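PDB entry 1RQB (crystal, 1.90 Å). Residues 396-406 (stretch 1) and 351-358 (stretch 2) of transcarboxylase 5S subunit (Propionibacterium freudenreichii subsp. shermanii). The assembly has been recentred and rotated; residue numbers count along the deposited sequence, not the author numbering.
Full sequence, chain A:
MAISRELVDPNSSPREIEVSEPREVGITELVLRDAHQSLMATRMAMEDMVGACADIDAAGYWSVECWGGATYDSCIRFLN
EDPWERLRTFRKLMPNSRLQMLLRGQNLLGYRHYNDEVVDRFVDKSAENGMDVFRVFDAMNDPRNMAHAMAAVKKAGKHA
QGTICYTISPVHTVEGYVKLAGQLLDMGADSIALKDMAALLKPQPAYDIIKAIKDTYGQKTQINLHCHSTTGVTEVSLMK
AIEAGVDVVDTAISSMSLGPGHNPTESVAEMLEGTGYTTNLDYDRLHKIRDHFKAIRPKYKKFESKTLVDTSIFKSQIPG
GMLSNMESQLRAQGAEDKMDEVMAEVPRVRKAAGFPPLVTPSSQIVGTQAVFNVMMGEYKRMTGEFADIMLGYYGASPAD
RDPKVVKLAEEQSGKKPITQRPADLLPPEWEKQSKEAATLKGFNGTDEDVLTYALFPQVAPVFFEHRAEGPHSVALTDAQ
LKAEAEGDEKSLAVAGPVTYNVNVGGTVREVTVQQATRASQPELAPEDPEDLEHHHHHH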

# COMPACT_ATOMS: atom_id res chain seq x y z
N ALA A 396 30.68 -7.85 17.27
CA ALA A 396 31.06 -6.43 17.23
C ALA A 396 29.87 -5.58 16.79
O ALA A 396 28.99 -6.04 16.05
CB ALA A 396 32.22 -6.23 16.26
N SER A 397 29.85 -4.33 17.24
CA SER A 397 28.78 -3.39 16.87
C SER A 397 29.27 -2.56 15.68
O SER A 397 30.46 -2.53 15.40
CB SER A 397 28.46 -2.46 18.05
OG SER A 397 27.86 -3.17 19.12
N PRO A 398 28.35 -1.91 14.95
CA PRO A 398 28.77 -1.09 13.81
C PRO A 398 29.73 0.02 14.23
O PRO A 398 30.64 0.39 13.48
CB PRO A 398 27.45 -0.55 13.28
CG PRO A 398 26.52 -1.70 13.52
CD PRO A 398 26.89 -2.11 14.94
N ALA A 399 29.53 0.55 15.43
CA ALA A 399 30.40 1.60 15.97
C ALA A 399 30.92 1.15 17.33
O ALA A 399 30.47 0.14 17.87
CB ALA A 399 29.63 2.91 16.11
N ASP A 400 31.86 1.90 17.89
CA ASP A 400 32.43 1.54 19.20
C ASP A 400 31.40 1.76 20.30
O ASP A 400 30.70 2.77 20.34
CB ASP A 400 33.69 2.37 19.48
CG ASP A 400 34.83 2.02 18.55
OD1 ASP A 400 35.15 0.82 18.42
OD2 ASP A 400 35.41 2.95 17.94
N ARG A 401 31.30 0.77 21.20
CA ARG A 401 30.37 0.84 22.33
C ARG A 401 30.92 1.78 23.40
O ARG A 401 32.13 2.00 23.49
CB ARG A 401 30.12 -0.57 22.89
CG ARG A 401 29.32 -1.47 21.91
CD ARG A 401 29.02 -2.84 22.49
NE ARG A 401 30.19 -3.70 22.60
CZ ARG A 401 30.50 -4.65 21.71
NH1 ARG A 401 29.71 -4.86 20.66
NH2 ARG A 401 31.59 -5.38 21.87
N ASP A 402 30.03 2.35 24.20
CA ASP A 402 30.42 3.31 25.24
C ASP A 402 31.21 2.60 26.35
O ASP A 402 30.69 1.75 27.06
CB ASP A 402 29.17 3.97 25.83
CG ASP A 402 29.50 5.07 26.82
OD1 ASP A 402 30.64 5.60 26.77
OD2 ASP A 402 28.62 5.42 27.63
N PRO A 403 32.50 2.95 26.50
CA PRO A 403 33.37 2.35 27.51
C PRO A 403 32.81 2.46 28.93
O PRO A 403 32.96 1.55 29.74
CB PRO A 403 34.67 3.14 27.35
CG PRO A 403 34.69 3.46 25.89
CD PRO A 403 33.25 3.90 25.65
N LYS A 404 32.15 3.58 29.21
CA LYS A 404 31.56 3.80 30.54
C LYS A 404 30.50 2.73 30.82
O LYS A 404 30.46 2.14 31.89
CB LYS A 404 30.91 5.19 30.61
CG LYS A 404 31.84 6.34 30.24
CD LYS A 404 33.05 6.42 31.15
CE LYS A 404 33.94 7.58 30.74
NZ LYS A 404 35.18 7.66 31.57
N VAL A 405 29.65 2.49 29.83
CA VAL A 405 28.57 1.50 30.00
C VAL A 405 29.15 0.09 29.95
O VAL A 405 28.61 -0.83 30.56
CB VAL A 405 27.51 1.65 28.91
CG1 VAL A 405 26.36 0.69 29.18
CG2 VAL A 405 27.00 3.09 28.88
N VAL A 406 30.23 -0.09 29.20
CA VAL A 406 30.86 -1.42 29.12
C VAL A 406 31.35 -1.81 30.51
O VAL A 406 31.11 -2.92 30.99
CB VAL A 406 32.06 -1.41 28.16
CG1 VAL A 406 32.83 -2.71 28.28
CG2 VAL A 406 31.59 -1.21 26.74
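Stretch 2 (351-358) KAAGFPPL

Stretch 2 lies on stretch 1 as the C-terminal end of a helix and the loop that follows it, received by a mostly extended loop, held mainly by three hydrogen bonds to successive backbone carbonyls and closed by small apolar contacts.

Stretch 2 begins with the last helical residues, Lys351 and Ala352. Ala353 is the first to leave helical angles. Gly354 (phi/psi 87/23) and Phe355 (59/50) both have positive phi, and Pro356 and Pro357 then run extended. Stretch 1 is a loop up to Asp402, the N-cap residue, and turns helical at Pro403. The two chains run in opposite directions where they meet: Asp402 is level with Ala352, Arg401 with Gly354, and Pro398 reaches Phe355, Pro356 and Pro357. The CA atoms of Arg401 and Gly354 are 4.5 Å apart, and those of Asp402 and Ala352 4.9 Å.

The carbonyls of Ala352, Ala353 and Gly354 each accept one hydrogen bond from stretch 1. Asp402 N donates to Ala352 O at 3.1 Å, nearly straight at 165°. Ser397 OG donates to Ala353 O at 2.6 Å. Ala399 N donates to Gly354 O at 3.0 Å. Arg401 adds a CA-H...O contact, with its CA 3.4 Å from Ala352 O. Its side chain also reaches the serine: Arg401 NH1 donates to Ser397 OG at 2.9 Å, within stretch 1.

Gly354 sits close against stretch 1, with no room for a side chain. Its CA is 3.7 Å from Ser397 CB. A CB here would point toward stretch 1, 2.3 Å from Ser397 CB and 2.7 Å from Ala399 O, both clashes. The backbone angles alone also call for glycine, since a CB would be jammed against the carbonyl O of Ala353.

Apolar contacts lie among and beyond the hydrogen bonds. Near the start of stretch 2, Val405 CG2 is 4.2 Å from Ala352 CB, bringing the first turn of the stretch 1 helix against the end of the stretch 2 helix. Ala399 CB meets the edge of the Phe355 ring, 4.1 Å from Phe355 CD1. Pro398 packs on the proline pair, with its CD 4.4 Å from Pro356 CB and its CG 4.3 Å from Pro357 CD. Pro398 CG also lies 3.6 Å from Phe355 O, which is buried here without a hydrogen-bonding partner.

One water completes the join. It donates to Lys351 O and to Asp400 O, each 2.8 Å from the water O, linking the two backbones. The CA-to-CB bond of Asp400 points away from stretch 2, and the residue meets the water through its carbonyl. Together the stretches bury 393 Å², both sides summed.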

# COMPACT_ATOMS: atom_id res chain seq x y z
N LYS A 351 22.86 4.09 20.92
CA LYS A 351 24.19 4.68 20.72
C LYS A 351 25.21 3.98 21.62
O LYS A 351 26.31 3.64 21.19
CB LYS A 351 24.16 6.18 21.06
CG LYS A 351 25.53 6.86 21.03
CD LYS A 351 25.40 8.34 21.38
CE LYS A 351 26.76 9.02 21.46
NZ LYS A 351 27.55 8.83 20.22
N ALA A 352 24.83 3.76 22.88
CA ALA A 352 25.74 3.10 23.83
C ALA A 352 26.12 1.70 23.34
O ALA A 352 27.25 1.25 23.53
CB ALA A 352 25.08 3.01 25.20
N ALA A 353 25.18 1.03 22.68
CA ALA A 353 25.40 -0.34 22.19
C ALA A 353 26.13 -0.35 20.85
O ALA A 353 26.29 -1.40 20.23
CB ALA A 353 24.07 -1.07 22.09
N GLY A 354 26.56 0.82 20.37
CA GLY A 354 27.26 0.85 19.10
C GLY A 354 26.41 0.97 17.85
O GLY A 354 26.84 0.58 16.76
N PHE A 355 25.20 1.49 18.00
CA PHE A 355 24.26 1.72 16.89
C PHE A 355 23.91 0.44 16.12
O PHE A 355 24.01 0.40 14.90
CB PHE A 355 24.82 2.75 15.91
CG PHE A 355 24.85 4.14 16.45
CD1 PHE A 355 26.06 4.77 16.71
CD2 PHE A 355 23.66 4.81 16.73
CE1 PHE A 355 26.09 6.06 17.24
CE2 PHE A 355 23.68 6.10 17.25
CZ PHE A 355 24.90 6.72 17.51
N PRO A 356 23.51 -0.62 16.82
CA PRO A 356 23.18 -1.78 16.00
C PRO A 356 21.84 -1.53 15.31
O PRO A 356 21.05 -0.70 15.74
CB PRO A 356 23.09 -2.91 17.02
CG PRO A 356 22.56 -2.19 18.24
CD PRO A 356 23.44 -0.95 18.26
N PRO A 357 21.59 -2.23 14.19
CA PRO A 357 20.32 -2.08 13.45
C PRO A 357 19.24 -2.51 14.45
O PRO A 357 19.46 -3.42 15.24
CB PRO A 357 20.46 -3.09 12.31
CG PRO A 357 21.96 -3.14 12.08
CD PRO A 357 22.51 -3.14 13.49
N LEU A 358 18.07 -1.87 14.43
CA LEU A 358 17.03 -2.23 15.41
C LEU A 358 16.10 -3.32 14.85
O LEU A 358 14.93 -3.10 14.58
CB LEU A 358 16.23 -1.01 15.84
CG LEU A 358 17.04 -0.00 16.67
CD1 LEU A 358 16.13 1.11 17.13
CD2 LEU A 358 17.66 -0.69 17.89
O HOH W 1 28.45 4.19 19.44